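PDB 5FOC: leucyl-trna synthetase from Plasmodium falciparum, which probably charges tRNA(Leu) with leucine at the expense of ATP and, through the editing domain that forms this chain, hydrolyses wrongly acylated tRNA. Local coordinates for residues S28-S31 with S32-V35; A267-E270 with D271-K275; E330-Y333 with K334-F338. The protein carries 2 engineered substitutions. All coordinates share one frame; numbering follows the deposited sequence.

Contact 1: residues S28-S31 with S32-V35; sequences SIRS and SQSV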
# COMPACT_ATOMS: atom_id res chain seq x y z
N SER A 28 18.84 7.04 -2.00
CA SER A 28 18.78 6.04 -3.11
C SER A 28 19.41 6.53 -4.39
O SER A 28 20.15 5.76 -5.05
CB SER A 28 17.33 5.60 -3.32
OG SER A 28 16.91 4.93 -2.15
N ILE A 29 19.17 7.79 -4.74
CA ILE A 29 19.82 8.38 -5.90
C ILE A 29 21.32 8.27 -5.70
O ILE A 29 22.06 7.86 -6.55
CB ILE A 29 19.42 9.86 -6.14
CG1 ILE A 29 17.94 10.01 -6.48
CG2 ILE A 29 20.25 10.52 -7.22
CD1 ILE A 29 17.47 9.23 -7.71
N ARG A 30 21.81 8.76 -4.56
CA ARG A 30 23.23 8.73 -4.35
C ARG A 30 23.84 7.33 -4.38
O ARG A 30 24.89 7.16 -4.97
CB ARG A 30 23.60 9.40 -3.02
CG ARG A 30 23.94 10.88 -3.16
CD ARG A 30 24.48 11.54 -1.86
NE ARG A 30 23.63 11.31 -0.72
CZ ARG A 30 22.62 12.07 -0.33
NH1 ARG A 30 22.32 13.21 -0.94
NH2 ARG A 30 21.93 11.67 0.74
N SER A 31 23.20 6.36 -3.73
CA SER A 31 23.64 4.95 -3.76
C SER A 31 23.75 4.40 -5.15
O SER A 31 24.70 3.68 -5.48
CB SER A 31 22.68 4.05 -2.99
OG SER A 31 22.59 4.46 -1.65
N SER A 32 22.76 4.70 -5.97
CA SER A 32 22.74 4.12 -7.31
C SER A 32 23.79 4.80 -8.19
O SER A 32 24.37 4.15 -9.04
CB SER A 32 21.35 4.16 -7.93
OG SER A 32 21.00 5.46 -8.31
N GLN A 33 24.05 6.09 -7.99
CA GLN A 33 25.08 6.78 -8.76
C GLN A 33 26.44 6.20 -8.35
O GLN A 33 27.31 5.99 -9.19
CB GLN A 33 25.04 8.30 -8.54
CG GLN A 33 23.86 9.07 -9.14
CD GLN A 33 23.82 10.56 -8.67
OE1 GLN A 33 23.72 10.85 -7.47
NE2 GLN A 33 23.91 11.49 -9.62
N SER A 34 26.60 5.88 -7.07
CA SER A 34 27.86 5.33 -6.57
C SER A 34 28.13 3.93 -7.12
O SER A 34 29.24 3.66 -7.60
CB SER A 34 27.88 5.29 -5.04
OG SER A 34 28.90 4.41 -4.57
N VAL A 35 27.13 3.05 -7.02
CA VAL A 35 27.31 1.65 -7.43
C VAL A 35 27.60 1.63 -8.91
O VAL A 35 28.48 0.89 -9.36
CB VAL A 35 26.15 0.66 -7.04
CG1 VAL A 35 25.92 0.60 -5.53
CG2 VAL A 35 24.85 0.94 -7.79
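I29 lays its CG2 methyl against the terminal amide of Q33 one turn further along the helix, with the amide oxygen OE1 the nearer branch at 3.5 Å from CG2. The outstretched Q33 chain crosses the isoleucine at a slant; the methyl meets the amide oxygen in van der Waals contact. On its way there the chain skirts the backbone, and CG of Q33 comes within 3.4 Å of the carbonyl oxygen of I29.

That same oxygen serves two donors. The amide N of Q33 approaches it nearly along the C=O axis at 3.0 Å, whereas the hydroxyl OG of S32 gives a longer bond of 3.2 Å to I29 O, well off that axis with a C=O...OG angle of 117°. S32 reaches it because its hydroxyl sits between the backbone N and the carbonyl carbon (chi1 73°), which turns OG back over the preceding turn and ties up a polar group on a buried residue. The hydroxyl bond is an addition to the regular i to i+4 ladder of the alpha-helix 18-35, to which Q33 N to I29 O also belongs, with N of S32, S34 and V35 bonding to O of S28, R30 and S31. The helix belongs to the editing domain, and its inner side is covered by F94, F95 and W110: I29 touches F95 and W110, while S32 lies against both phenylalanines.

At the end of the segment 32-35 the branched V35 brings CG1 to 3.3 Å from the S31 carbonyl oxygen. S31 itself turns its hydroxyl backwards, hydrogen-bonding to the carbonyl oxygen of N27; S28 repeats this one turn earlier with I24 O and rests on N216 and I218 of strand 216-219.

Contact 2: residues A267-E270 with D271-K275; sequences ACLE and DIRKK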
# COMPACT_ATOMS: atom_id res chain seq x y z
N ALA A 267 -1.81 -12.29 11.79
CA ALA A 267 -0.66 -13.16 11.98
C ALA A 267 0.66 -12.41 11.88
O ALA A 267 1.56 -12.62 12.70
CB ALA A 267 -0.67 -14.28 10.95
N CYS A 268 0.76 -11.55 10.89
CA CYS A 268 2.01 -10.84 10.60
C CYS A 268 2.29 -9.80 11.72
O CYS A 268 3.42 -9.70 12.23
CB CYS A 268 1.94 -10.16 9.25
SG CYS A 268 3.41 -9.26 8.78
N LEU A 269 1.24 -9.07 12.07
CA LEU A 269 1.36 -8.10 13.15
C LEU A 269 1.73 -8.79 14.47
O LEU A 269 2.62 -8.31 15.20
CB LEU A 269 0.09 -7.24 13.26
CG LEU A 269 0.09 -6.17 14.38
CD1 LEU A 269 1.30 -5.22 14.29
CD2 LEU A 269 -1.25 -5.41 14.33
N GLU A 270 1.11 -9.92 14.77
CA GLU A 270 1.43 -10.72 15.95
C GLU A 270 2.89 -11.21 15.96
O GLU A 270 3.52 -11.19 16.99
CB GLU A 270 0.44 -11.88 16.09
CG GLU A 270 0.69 -12.86 17.22
CD GLU A 270 0.35 -12.35 18.62
OE1 GLU A 270 -0.02 -11.17 18.79
OE2 GLU A 270 0.46 -13.17 19.56
N ASP A 271 3.44 -11.63 14.81
CA ASP A 271 4.84 -12.07 14.72
C ASP A 271 5.78 -10.89 14.96
O ASP A 271 6.78 -11.00 15.67
CB ASP A 271 5.15 -12.71 13.35
CG ASP A 271 4.74 -14.17 13.27
OD1 ASP A 271 4.38 -14.80 14.26
OD2 ASP A 271 4.70 -14.71 12.14
N ILE A 272 5.43 -9.74 14.40
CA ILE A 272 6.23 -8.53 14.62
C ILE A 272 6.27 -8.14 16.08
O ILE A 272 7.35 -7.84 16.64
CB ILE A 272 5.74 -7.37 13.73
CG1 ILE A 272 6.03 -7.71 12.26
CG2 ILE A 272 6.44 -6.06 14.05
CD1 ILE A 272 5.39 -6.81 11.25
N ARG A 273 5.11 -8.16 16.72
CA ARG A 273 4.98 -7.84 18.13
C ARG A 273 5.77 -8.83 18.98
O ARG A 273 6.57 -8.45 19.82
CB ARG A 273 3.53 -7.84 18.56
CG ARG A 273 2.78 -6.63 18.03
CD ARG A 273 1.32 -6.67 18.37
NE ARG A 273 0.71 -5.40 18.08
CZ ARG A 273 -0.60 -5.15 17.98
NH1 ARG A 273 -1.50 -6.11 18.10
NH2 ARG A 273 -1.02 -3.91 17.72
N LYS A 274 5.58 -10.11 18.72
CA LYS A 274 6.26 -11.18 19.45
C LYS A 274 7.79 -11.11 19.32
O LYS A 274 8.50 -11.43 20.25
CB LYS A 274 5.75 -12.50 18.87
CG LYS A 274 6.27 -13.78 19.48
CD LYS A 274 5.65 -14.99 18.79
CE LYS A 274 4.14 -15.08 18.95
NZ LYS A 274 3.67 -16.37 18.35
N LYS A 275 8.29 -10.72 18.15
CA LYS A 275 9.72 -10.70 17.88
C LYS A 275 10.16 -9.25 17.70
O LYS A 275 10.98 -8.93 16.86
CB LYS A 275 10.04 -11.56 16.65
CG LYS A 275 9.39 -12.94 16.73
CD LYS A 275 9.71 -13.86 15.55
CE LYS A 275 10.60 -15.02 15.98
NZ LYS A 275 10.89 -16.00 14.88
O HOH W 1 1.72 -15.12 13.87
O HOH W 2 -1.12 -8.97 18.14
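A267 opens the segment with a carbonyl oxygen that takes the amide N of D271 and also a water at 2.8 Å from A267 O; the same water makes a weak bond to D271 OD1, while OD2 of that carboxylate accepts from the backbone N of Y320. C268 follows, its SG 4.0 Å from CD1 of I272, an apolar touch on the side where C268 meets F140 and I272 meets L241.

L269 meets the arginine one turn on. Its CD2 methyl lies 3.6 Å above one face of the R273 guanidinium, displaced from the centre of the group toward its edge, and is 3.7 Å from NH2 of R273. The R273 chain, straight as far as NE, carries the group over the leucine, and its NE is held by the carbonyl oxygen of L290. E270 bends at chi2 (75°) and reaches R273 through a second water, 2.5 Å from E270 OE1 and 2.9 Å from R273 NH1, in the guanidinium plane. OE2 of E270 and NZ of K274 stay 4.7 Å apart, too far for a salt bridge. These are the last two turns of the amphipathic alpha-helix 263-274, packed on strands 138-141 and 238-242 of the editing domain's main sheet.

Contact 3: residues E330-Y333 with K334-F338; sequences EVLY and KKQYF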
# COMPACT_ATOMS: atom_id res chain seq x y z
N GLU A 330 -8.62 -17.61 2.15
CA GLU A 330 -9.64 -17.81 1.13
C GLU A 330 -11.03 -18.13 1.74
O GLU A 330 -12.03 -17.52 1.34
CB GLU A 330 -9.17 -18.87 0.10
CG GLU A 330 -8.02 -18.34 -0.79
CD GLU A 330 -7.19 -19.40 -1.51
OE1 GLU A 330 -7.37 -20.62 -1.26
OE2 GLU A 330 -6.34 -19.01 -2.34
N VAL A 331 -11.06 -19.04 2.71
CA VAL A 331 -12.28 -19.42 3.44
C VAL A 331 -12.91 -18.24 4.20
O VAL A 331 -14.13 -18.04 4.15
CB VAL A 331 -12.00 -20.59 4.41
CG1 VAL A 331 -13.17 -20.87 5.35
CG2 VAL A 331 -11.67 -21.86 3.63
N LEU A 332 -12.07 -17.48 4.91
CA LEU A 332 -12.57 -16.31 5.65
C LEU A 332 -13.08 -15.22 4.71
O LEU A 332 -14.11 -14.61 4.97
CB LEU A 332 -11.49 -15.75 6.59
CG LEU A 332 -11.87 -14.50 7.37
CD1 LEU A 332 -12.98 -14.81 8.36
CD2 LEU A 332 -10.63 -13.94 8.09
N TYR A 333 -12.38 -15.01 3.60
CA TYR A 333 -12.83 -14.03 2.61
C TYR A 333 -14.25 -14.31 2.14
O TYR A 333 -15.09 -13.42 2.09
CB TYR A 333 -11.84 -14.00 1.45
CG TYR A 333 -12.24 -13.22 0.23
CD1 TYR A 333 -12.05 -11.86 0.12
CD2 TYR A 333 -12.79 -13.90 -0.88
CE1 TYR A 333 -12.40 -11.17 -1.03
CE2 TYR A 333 -13.14 -13.22 -2.05
CZ TYR A 333 -12.93 -11.86 -2.13
OH TYR A 333 -13.28 -11.14 -3.26
N LYS A 334 -14.49 -15.59 1.77
CA LYS A 334 -15.82 -16.00 1.24
C LYS A 334 -16.91 -15.93 2.34
O LYS A 334 -18.00 -15.43 2.15
CB LYS A 334 -15.68 -17.39 0.59
CG LYS A 334 -15.16 -17.31 -0.84
CD LYS A 334 -15.08 -18.69 -1.51
CE LYS A 334 -14.15 -18.68 -2.74
NZ LYS A 334 -12.70 -18.52 -2.40
N LYS A 335 -16.52 -16.29 3.56
CA LYS A 335 -17.45 -16.27 4.67
C LYS A 335 -17.86 -14.84 5.04
O LYS A 335 -19.02 -14.55 5.23
CB LYS A 335 -16.86 -16.98 5.88
CG LYS A 335 -17.87 -17.26 6.97
CD LYS A 335 -17.36 -18.37 7.88
CE LYS A 335 -18.31 -18.62 9.04
NZ LYS A 335 -19.56 -19.31 8.63
N GLN A 336 -16.87 -13.96 5.21
CA GLN A 336 -17.21 -12.54 5.40
C GLN A 336 -18.09 -11.95 4.28
O GLN A 336 -19.05 -11.22 4.54
CB GLN A 336 -15.93 -11.72 5.53
CG GLN A 336 -15.15 -12.00 6.80
CD GLN A 336 -13.87 -11.19 6.85
OE1 GLN A 336 -13.43 -10.64 5.82
NE2 GLN A 336 -13.26 -11.12 8.04
N TYR A 337 -17.82 -12.34 3.02
CA TYR A 337 -18.50 -11.74 1.90
C TYR A 337 -19.95 -12.19 1.96
O TYR A 337 -20.87 -11.37 1.92
CB TYR A 337 -17.82 -12.15 0.58
CG TYR A 337 -18.44 -11.61 -0.70
CD1 TYR A 337 -18.66 -10.26 -0.90
CD2 TYR A 337 -18.77 -12.49 -1.73
CE1 TYR A 337 -19.18 -9.78 -2.09
CE2 TYR A 337 -19.32 -12.03 -2.93
CZ TYR A 337 -19.52 -10.68 -3.12
OH TYR A 337 -20.08 -10.19 -4.26
N PHE A 338 -20.17 -13.51 2.07
CA PHE A 338 -21.54 -13.98 2.07
C PHE A 338 -22.32 -13.87 3.37
O PHE A 338 -23.56 -13.92 3.34
CB PHE A 338 -21.58 -15.44 1.57
CG PHE A 338 -21.28 -15.58 0.09
CD1 PHE A 338 -22.20 -15.16 -0.84
CD2 PHE A 338 -20.07 -16.09 -0.35
CE1 PHE A 338 -21.95 -15.28 -2.20
CE2 PHE A 338 -19.80 -16.21 -1.72
CZ PHE A 338 -20.74 -15.78 -2.64
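L332 packs against the Q336 amide on the inner side of the alpha-helix 325-339 of the editing domain, and the close fit there contrasts with the sparse contacts of E330 and K334 on the solvent side. CG and CD1 of L332 each lie 3.7 Å from NE2 of Q336, at the end of an outstretched chain. The buried amide is fixed from outside the helix turn: NE2 donates to the carbonyl oxygen of D261 and to T307 OG1, and OE1 accepts from K129 NZ. In the backbone, N of Q336 meets O of L332 at 2.8 Å with an almost straight N-H...O angle of 170°.

On the exposed side K334 folds back at chi4 (69°), yet its NZ hangs 3.9 Å from the carbonyl oxygen of E330 and 5.8 Å from OE1 of E330, and no salt bridge forms; OE2 of E330 is taken by Q326. K335, by contrast, lies against Y311 and L300 and leads its ammonium away, to a salt bridge with E339.

Y333 stands between the two regions, its side chain against R356 of helix 352-365. With CG beside the carbonyl carbon (chi1 170°), the ring approaches the next peptide group, and CD2 of Y333 lies 3.6 Å from N of K334.

From the N terminus the chain first forms contact 1, at the end of helix 18-35, then contact 2 in helix 263-274, and finally contact 3 in helix 325-339. Each joins two consecutive segments, mainly through residues three or four apart, within one helix, so none closes a long loop; the three follow in series without nesting or crossing. Contacts 1 and 3 lie on opposite sides of the chain's centre, their own centres about 45 Å apart. Contacts 2 and 3 have nearest atoms about 10 Å apart. Helix 307-314 bridges them: Y312 packs on A267 and E270, while T307 and Y311 meet L332. Contact 1 borders strand 216-219 of the same mixed sheet whose strands 138-141 and 238-242 meet contact 2.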